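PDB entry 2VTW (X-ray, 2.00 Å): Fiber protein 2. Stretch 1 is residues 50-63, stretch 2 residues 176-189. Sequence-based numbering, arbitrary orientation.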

ATOM      1  N   VAL A  50      11.713  -9.583  -7.422  1.00 21.48           N
ATOM      2  CA  VAL A  50      11.999 -10.272  -8.694  1.00 22.94           C
ATOM      3  C   VAL A  50      13.333  -9.748  -9.252  1.00 24.04           C
ATOM      4  O   VAL A  50      13.578  -8.530  -9.248  1.00 23.76           O
ATOM      5  CB  VAL A  50      10.863 -10.055  -9.748  1.00 23.15           C
ATOM      6  CG1 VAL A  50      11.297 -10.491 -11.165  1.00 23.36           C
ATOM      7  CG2 VAL A  50       9.602 -10.816  -9.359  1.00 23.26           C
ATOM      8  N   LYS A  51      14.197 -10.652  -9.725  1.00 24.88           N
ATOM      9  CA  LYS A  51      15.425 -10.243 -10.470  1.00 25.86           C
ATOM     10  C   LYS A  51      15.579 -11.061 -11.769  1.00 26.92           C
ATOM     11  O   LYS A  51      15.382 -12.274 -11.764  1.00 27.18           O
ATOM     12  CB  LYS A  51      16.659 -10.335  -9.571  1.00 25.34           C
ATOM     13  CG  LYS A  51      17.930  -9.748 -10.181  1.00 25.54           C
ATOM     14  CD  LYS A  51      19.104  -9.940  -9.240  1.00 26.63           C
ATOM     15  CE  LYS A  51      20.402  -9.434  -9.843  1.00 26.24           C
ATOM     16  NZ  LYS A  51      21.409  -9.394  -8.755  1.00 26.29           N
ATOM     17  N   VAL A  52      15.871 -10.377 -12.880  1.00 27.86           N
ATOM     18  CA  VAL A  52      16.094 -11.008 -14.171  1.00 28.79           C
ATOM     19  C   VAL A  52      17.510 -10.634 -14.666  1.00 30.43           C
ATOM     20  O   VAL A  52      17.851  -9.451 -14.744  1.00 31.55           O
ATOM     21  CB  VAL A  52      15.038 -10.576 -15.207  1.00 28.90           C
ATOM     22  CG1 VAL A  52      15.115 -11.448 -16.462  1.00 28.17           C
ATOM     23  CG2 VAL A  52      13.635 -10.639 -14.603  1.00 28.30           C
ATOM     24  N   ASP A  53      18.327 -11.653 -14.945  1.00 31.35           N
ATOM     25  CA  ASP A  53      19.727 -11.521 -15.405  1.00 31.49           C
ATOM     26  C   ASP A  53      19.706 -12.013 -16.857  1.00 32.29           C
ATOM     27  O   ASP A  53      19.248 -13.128 -17.127  1.00 32.50           O
ATOM     28  CB  ASP A  53      20.632 -12.374 -14.505  1.00 31.27           C
ATOM     29  CG  ASP A  53      22.148 -12.211 -14.794  1.00 31.71           C
ATOM     30  OD1 ASP A  53      22.569 -12.049 -15.964  1.00 32.05           O
ATOM     31  OD2 ASP A  53      22.933 -12.296 -13.820  1.00 32.43           O
ATOM     32  N   THR A  54      20.133 -11.172 -17.796  1.00 33.15           N
ATOM     33  CA  THR A  54      20.081 -11.516 -19.213  1.00 33.88           C
ATOM     34  C   THR A  54      20.939 -12.748 -19.537  1.00 34.73           C
ATOM     35  O   THR A  54      20.670 -13.453 -20.519  1.00 34.76           O
ATOM     36  CB  THR A  54      20.485 -10.329 -20.126  1.00 33.64           C
ATOM     37  OG1 THR A  54      21.809  -9.902 -19.799  1.00 32.12           O
ATOM     38  CG2 THR A  54      19.496  -9.163 -19.972  1.00 33.75           C
ATOM     39  N   THR A  55      21.942 -13.014 -18.702  1.00 36.15           N
ATOM     40  CA  THR A  55      22.799 -14.184 -18.887  1.00 37.54           C
ATOM     41  C   THR A  55      22.215 -15.487 -18.313  1.00 38.88           C
ATOM     42  O   THR A  55      22.767 -16.562 -18.570  1.00 39.66           O
ATOM     43  CB  THR A  55      24.237 -13.970 -18.312  1.00 37.74           C
ATOM     44  OG1 THR A  55      24.221 -14.011 -16.877  1.00 37.03           O
ATOM     45  CG2 THR A  55      24.847 -12.632 -18.824  1.00 37.94           C
ATOM     46  N   THR A  56      21.131 -15.420 -17.540  1.00 39.48           N
ATOM     47  CA  THR A  56      20.507 -16.652 -17.016  1.00 39.92           C
ATOM     48  C   THR A  56      18.994 -16.770 -17.295  1.00 40.64           C
ATOM     49  O   THR A  56      18.346 -17.691 -16.814  1.00 40.28           O
ATOM     50  CB  THR A  56      20.782 -16.828 -15.502  1.00 40.03           C
ATOM     51  OG1 THR A  56      20.130 -15.785 -14.754  1.00 40.46           O
ATOM     52  CG2 THR A  56      22.271 -16.822 -15.223  1.00 38.50           C
ATOM     53  N   MET A  57      18.449 -15.867 -18.114  1.00 41.79           N
ATOM     54  CA  MET A  57      17.003 -15.815 -18.366  1.00 42.29           C
ATOM     55  C   MET A  57      16.580 -16.660 -19.578  1.00 43.25           C
ATOM     56  O   MET A  57      15.394 -16.956 -19.749  1.00 43.24           O
ATOM     57  CB  MET A  57      16.522 -14.345 -18.507  1.00 42.11           C
ATOM     58  CG  MET A  57      16.860 -13.666 -19.820  1.00 41.79           C
ATOM     59  SD  MET A  57      16.528 -11.886 -19.893  1.00 41.73           S
ATOM     60  CE  MET A  57      14.817 -11.857 -20.433  1.00 41.34           C
ATOM     61  N   GLY A  58      17.548 -17.032 -20.421  1.00 44.33           N
ATOM     62  CA  GLY A  58      17.284 -17.847 -21.594  1.00 44.87           C
ATOM     63  C   GLY A  58      17.152 -17.062 -22.877  1.00 45.66           C
ATOM     64  O   GLY A  58      17.468 -15.882 -22.927  1.00 45.52           O
ATOM     65  N   THR A  59      16.649 -17.738 -23.906  1.00 46.83           N
ATOM     66  CA  THR A  59      16.696 -17.269 -25.291  1.00 47.58           C
ATOM     67  C   THR A  59      15.709 -16.149 -25.565  1.00 48.24           C
ATOM     68  O   THR A  59      14.500 -16.290 -25.334  1.00 48.21           O
ATOM     69  CB  THR A  59      16.429 -18.458 -26.310  1.00 48.03           C
ATOM     70  OG1 THR A  59      17.519 -19.394 -26.257  1.00 49.27           O
ATOM     71  CG2 THR A  59      16.267 -17.957 -27.764  1.00 47.64           C
ATOM     72  N   ARG A  60      16.221 -15.038 -26.081  1.00 48.72           N
ATOM     73  CA  ARG A  60      15.359 -13.940 -26.477  1.00 49.26           C
ATOM     74  C   ARG A  60      15.238 -13.932 -27.990  1.00 50.07           C
ATOM     75  O   ARG A  60      16.139 -13.459 -28.687  1.00 50.07           O
ATOM     76  CB  ARG A  60      15.869 -12.606 -25.916  1.00 49.27           C
ATOM     77  CG  ARG A  60      15.678 -12.519 -24.393  1.00 48.61           C
ATOM     78  CD  ARG A  60      16.301 -11.290 -23.810  1.00 47.95           C
ATOM     79  NE  ARG A  60      17.751 -11.389 -23.716  1.00 47.07           N
ATOM     80  CZ  ARG A  60      18.555 -10.366 -23.440  1.00 46.83           C
ATOM     81  NH1 ARG A  60      18.049  -9.159 -23.213  1.00 45.84           N
ATOM     82  NH2 ARG A  60      19.871 -10.549 -23.392  1.00 46.44           N
ATOM     83  N   PRO A  61      14.137 -14.504 -28.508  1.00 51.18           N
ATOM     84  CA  PRO A  61      13.869 -14.368 -29.936  1.00 51.76           C
ATOM     85  C   PRO A  61      14.055 -12.941 -30.431  1.00 52.33           C
ATOM     86  O   PRO A  61      13.623 -11.993 -29.772  1.00 52.52           O
ATOM     87  CB  PRO A  61      12.384 -14.764 -30.075  1.00 51.69           C
ATOM     88  CG  PRO A  61      11.922 -15.176 -28.721  1.00 51.76           C
ATOM     89  CD  PRO A  61      13.113 -15.327 -27.836  1.00 51.25           C
ATOM     90  N   THR A  62      14.683 -12.809 -31.594  1.00 52.97           N
ATOM     91  CA  THR A  62      14.740 -11.542 -32.305  1.00 53.36           C
ATOM     92  C   THR A  62      13.371 -11.269 -32.931  1.00 53.69           C
ATOM     93  O   THR A  62      12.470 -12.121 -32.874  1.00 53.66           O
ATOM     94  CB  THR A  62      15.820 -11.559 -33.427  1.00 53.73           C
ATOM     95  OG1 THR A  62      15.383 -12.402 -34.511  1.00 54.12           O
ATOM     96  CG2 THR A  62      17.172 -12.057 -32.887  1.00 54.08           C
ATOM     97  N   GLY A  63      13.234 -10.092 -33.543  1.00 53.87           N
ATOM     98  CA  GLY A  63      11.972  -9.642 -34.124  1.00 54.20           C
ATOM     99  C   GLY A  63      11.446  -8.472 -33.309  1.00 54.64           C
ATOM    100  O   GLY A  63      11.509  -8.492 -32.074  1.00 54.78           O
TER
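Stretch 2, residues 176-189: AGLFNPTVNGTVAI

Stretch 2 enters as loop, with type I turns at Gly177-Asn180 and Asn180-Val183. From Gly185 to Ile189 it is extended and pairs with strand 50-53. The two strands run antiparallel, at 177° between their N-to-C directions, and their axes approach to 4.8 Å.

Val50 pairs with Ile189 and Val52 with Val187, each through two backbone hydrogen bonds. Val50 N donates to Ile189 O (3.0 Å), and Ile189 N donates to Val50 O (2.9 Å). Val52 N donates to Val187 O (3.0 Å), and Val187 N to Val52 O (3.1 Å). Lys51 opposite Ala188 and Asp53 opposite Thr186 are non-hydrogen-bonded pairs, with CA-CA distances of 4.2 and 4.4 Å. Val50, Val52, Val187 and Ile189 share one face of the sheet; Val50 CB lies 3.7 Å from Ile189 CG2. The other face carries Lys51, Ala188, Asp53 and Thr186.

Thr54, next after Asp53, is bonded to Gly185 and Asn184. Its N donates to Gly185 O (3.0 Å). Its OG1 accepts from Gly185 N (2.9 Å) and from Asn184 ND2 (3.1 Å). Asp53 OD1 instead serves its own stretch, accepting from Thr55 N (3.0 Å) and Thr55 OG1 (2.7 Å).

Arg60 reaches into the turns and has the largest area covered by stretch 2. Its NH1 donates to Leu178 O (3.1 Å) and Val183 O (3.0 Å), and its NH2 also donates to Val183 O (3.2 Å). NH1 lies 2.8 Å from Asn180 O, but the angle is too poor for a hydrogen bond. Asn180 O instead accepts from Val183 N (3.0 Å), closing the second turn. One water weakly bridges Arg60 NH2 (3.2 Å) and Pro181 O (3.3 Å).

Apolar contacts lie between the Arg60 site and the strands. Met57 CE lies 3.7 Å from Phe179 CD1, and Val52 CG1 lies 3.7 Å from Leu178 CD1.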

ATOM      1  N   ALA A 176      11.557  -0.348 -23.292  1.00 31.72           N
ATOM      2  CA  ALA A 176      11.926  -1.663 -23.837  1.00 32.09           C
ATOM      3  C   ALA A 176      13.406  -1.969 -23.557  1.00 32.69           C
ATOM      4  O   ALA A 176      14.238  -1.062 -23.482  1.00 32.99           O
ATOM      5  CB  ALA A 176      11.602  -1.726 -25.348  1.00 32.29           C
ATOM      6  N   GLY A 177      13.735  -3.237 -23.347  1.00 32.67           N
ATOM      7  CA  GLY A 177      15.136  -3.612 -23.209  1.00 32.78           C
ATOM      8  C   GLY A 177      15.417  -4.987 -22.623  1.00 33.05           C
ATOM      9  O   GLY A 177      16.378  -5.656 -23.030  1.00 32.46           O
ATOM     10  N   LEU A 178      14.599  -5.396 -21.652  1.00 32.86           N
ATOM     11  CA  LEU A 178      14.766  -6.684 -20.988  1.00 33.20           C
ATOM     12  C   LEU A 178      14.728  -7.858 -21.973  1.00 33.65           C
ATOM     13  O   LEU A 178      15.352  -8.877 -21.716  1.00 33.67           O
ATOM     14  CB  LEU A 178      13.686  -6.870 -19.911  1.00 32.74           C
ATOM     15  CG  LEU A 178      13.755  -8.095 -18.982  1.00 32.40           C
ATOM     16  CD1 LEU A 178      15.085  -8.210 -18.248  1.00 29.25           C
ATOM     17  CD2 LEU A 178      12.594  -8.076 -17.981  1.00 31.50           C
ATOM     18  N   PHE A 179      14.001  -7.696 -23.078  1.00 34.25           N
ATOM     19  CA  PHE A 179      13.758  -8.777 -24.044  1.00 35.15           C
ATOM     20  C   PHE A 179      14.432  -8.561 -25.407  1.00 36.06           C
ATOM     21  O   PHE A 179      14.181  -9.303 -26.353  1.00 36.16           O
ATOM     22  CB  PHE A 179      12.239  -8.981 -24.179  1.00 34.36           C
ATOM     23  CG  PHE A 179      11.580  -9.246 -22.855  1.00 34.06           C
ATOM     24  CD1 PHE A 179      11.902 -10.399 -22.139  1.00 32.52           C
ATOM     25  CD2 PHE A 179      10.711  -8.318 -22.288  1.00 33.34           C
ATOM     26  CE1 PHE A 179      11.351 -10.640 -20.915  1.00 32.96           C
ATOM     27  CE2 PHE A 179      10.148  -8.556 -21.057  1.00 32.60           C
ATOM     28  CZ  PHE A 179      10.471  -9.713 -20.362  1.00 33.57           C
ATOM     29  N   ASN A 180      15.287  -7.543 -25.485  1.00 37.15           N
ATOM     30  CA  ASN A 180      16.106  -7.278 -26.658  1.00 37.69           C
ATOM     31  C   ASN A 180      17.460  -7.959 -26.448  1.00 38.51           C
ATOM     32  O   ASN A 180      18.190  -7.604 -25.519  1.00 38.36           O
ATOM     33  CB  ASN A 180      16.255  -5.770 -26.885  1.00 37.80           C
ATOM     34  CG  ASN A 180      17.106  -5.438 -28.096  1.00 37.02           C
ATOM     35  OD1 ASN A 180      18.221  -5.917 -28.217  1.00 37.29           O
ATOM     36  ND2 ASN A 180      16.581  -4.600 -28.992  1.00 37.16           N
ATOM     37  N   PRO A 181      17.799  -8.945 -27.317  1.00 39.37           N
ATOM     38  CA  PRO A 181      18.999  -9.787 -27.113  1.00 39.38           C
ATOM     39  C   PRO A 181      20.346  -9.045 -27.192  1.00 39.60           C
ATOM     40  O   PRO A 181      21.372  -9.593 -26.759  1.00 40.07           O
ATOM     41  CB  PRO A 181      18.894 -10.854 -28.217  1.00 39.48           C
ATOM     42  CG  PRO A 181      17.994 -10.263 -29.270  1.00 39.83           C
ATOM     43  CD  PRO A 181      17.061  -9.304 -28.550  1.00 39.69           C
ATOM     44  N   THR A 182      20.349  -7.820 -27.707  1.00 39.66           N
ATOM     45  CA  THR A 182      21.589  -7.031 -27.764  1.00 39.97           C
ATOM     46  C   THR A 182      21.842  -6.248 -26.468  1.00 40.08           C
ATOM     47  O   THR A 182      22.956  -5.766 -26.247  1.00 40.82           O
ATOM     48  CB  THR A 182      21.604  -6.097 -28.987  1.00 40.22           C
ATOM     49  OG1 THR A 182      20.635  -5.054 -28.830  1.00 41.07           O
ATOM     50  CG2 THR A 182      21.281  -6.890 -30.257  1.00 40.48           C
ATOM     51  N   VAL A 183      20.820  -6.163 -25.601  1.00 39.66           N
ATOM     52  CA  VAL A 183      20.915  -5.466 -24.306  1.00 38.72           C
ATOM     53  C   VAL A 183      21.218  -6.446 -23.194  1.00 38.08           C
ATOM     54  O   VAL A 183      20.562  -7.468 -23.084  1.00 38.39           O
ATOM     55  CB  VAL A 183      19.604  -4.750 -23.960  1.00 38.99           C
ATOM     56  CG1 VAL A 183      19.647  -4.195 -22.525  1.00 38.97           C
ATOM     57  CG2 VAL A 183      19.329  -3.652 -24.971  1.00 39.25           C
ATOM     58  N   ASN A 184      22.196  -6.124 -22.356  1.00 37.02           N
ATOM     59  CA  ASN A 184      22.642  -7.043 -21.317  1.00 36.61           C
ATOM     60  C   ASN A 184      22.724  -6.410 -19.940  1.00 35.69           C
ATOM     61  O   ASN A 184      22.820  -5.189 -19.810  1.00 35.17           O
ATOM     62  CB  ASN A 184      24.011  -7.610 -21.706  1.00 37.27           C
ATOM     63  CG  ASN A 184      23.907  -8.655 -22.813  1.00 39.20           C
ATOM     64  OD1 ASN A 184      24.340  -8.428 -23.951  1.00 40.57           O
ATOM     65  ND2 ASN A 184      23.309  -9.812 -22.480  1.00 42.16           N
ATOM     66  N   GLY A 185      22.715  -7.257 -18.916  1.00 34.20           N
ATOM     67  CA  GLY A 185      22.800  -6.811 -17.542  1.00 33.12           C
ATOM     68  C   GLY A 185      21.663  -7.393 -16.737  1.00 32.07           C
ATOM     69  O   GLY A 185      21.105  -8.419 -17.104  1.00 32.15           O
ATOM     70  N   THR A 186      21.330  -6.726 -15.633  1.00 31.17           N
ATOM     71  CA  THR A 186      20.317  -7.196 -14.681  1.00 29.73           C
ATOM     72  C   THR A 186      19.347  -6.071 -14.267  1.00 29.09           C
ATOM     73  O   THR A 186      19.675  -4.884 -14.358  1.00 27.97           O
ATOM     74  CB  THR A 186      20.955  -7.822 -13.389  1.00 29.74           C
ATOM     75  OG1 THR A 186      21.419  -6.797 -12.504  1.00 28.77           O
ATOM     76  CG2 THR A 186      22.105  -8.796 -13.737  1.00 29.43           C
ATOM     77  N   VAL A 187      18.145  -6.489 -13.845  1.00 27.84           N
ATOM     78  CA  VAL A 187      17.117  -5.606 -13.287  1.00 26.52           C
ATOM     79  C   VAL A 187      16.545  -6.337 -12.080  1.00 25.67           C
ATOM     80  O   VAL A 187      16.296  -7.535 -12.139  1.00 25.62           O
ATOM     81  CB  VAL A 187      16.014  -5.251 -14.305  1.00 26.55           C
ATOM     82  CG1 VAL A 187      15.327  -6.513 -14.825  1.00 26.37           C
ATOM     83  CG2 VAL A 187      14.979  -4.256 -13.676  1.00 27.18           C
ATOM     84  N   ALA A 188      16.449  -5.631 -10.962  1.00 23.98           N
ATOM     85  CA  ALA A 188      15.964  -6.176  -9.714  1.00 23.54           C
ATOM     86  C   ALA A 188      14.948  -5.184  -9.129  1.00 23.09           C
ATOM     87  O   ALA A 188      15.173  -3.952  -9.130  1.00 22.54           O
ATOM     88  CB  ALA A 188      17.099  -6.428  -8.746  1.00 22.33           C
ATOM     89  N   ILE A 189      13.830  -5.723  -8.655  1.00 22.53           N
ATOM     90  CA  ILE A 189      12.673  -4.916  -8.279  1.00 22.29           C
ATOM     91  C   ILE A 189      12.099  -5.447  -6.997  1.00 21.36           C
ATOM     92  O   ILE A 189      12.041  -6.661  -6.793  1.00 20.53           O
ATOM     93  CB  ILE A 189      11.588  -4.927  -9.375  1.00 22.71           C
ATOM     94  CG1 ILE A 189      10.374  -4.074  -8.972  1.00 23.09           C
ATOM     95  CG2 ILE A 189      11.142  -6.344  -9.649  1.00 24.50           C
ATOM     96  CD1 ILE A 189       9.437  -3.753 -10.110  1.00 23.07           C
TER
HETATM   97  O   HOH W   1      20.821 -12.657 -25.539  1.00 40.60           O
HETATM   98  O   HOH W   2      12.891 -11.654 -27.141  1.00 34.89           O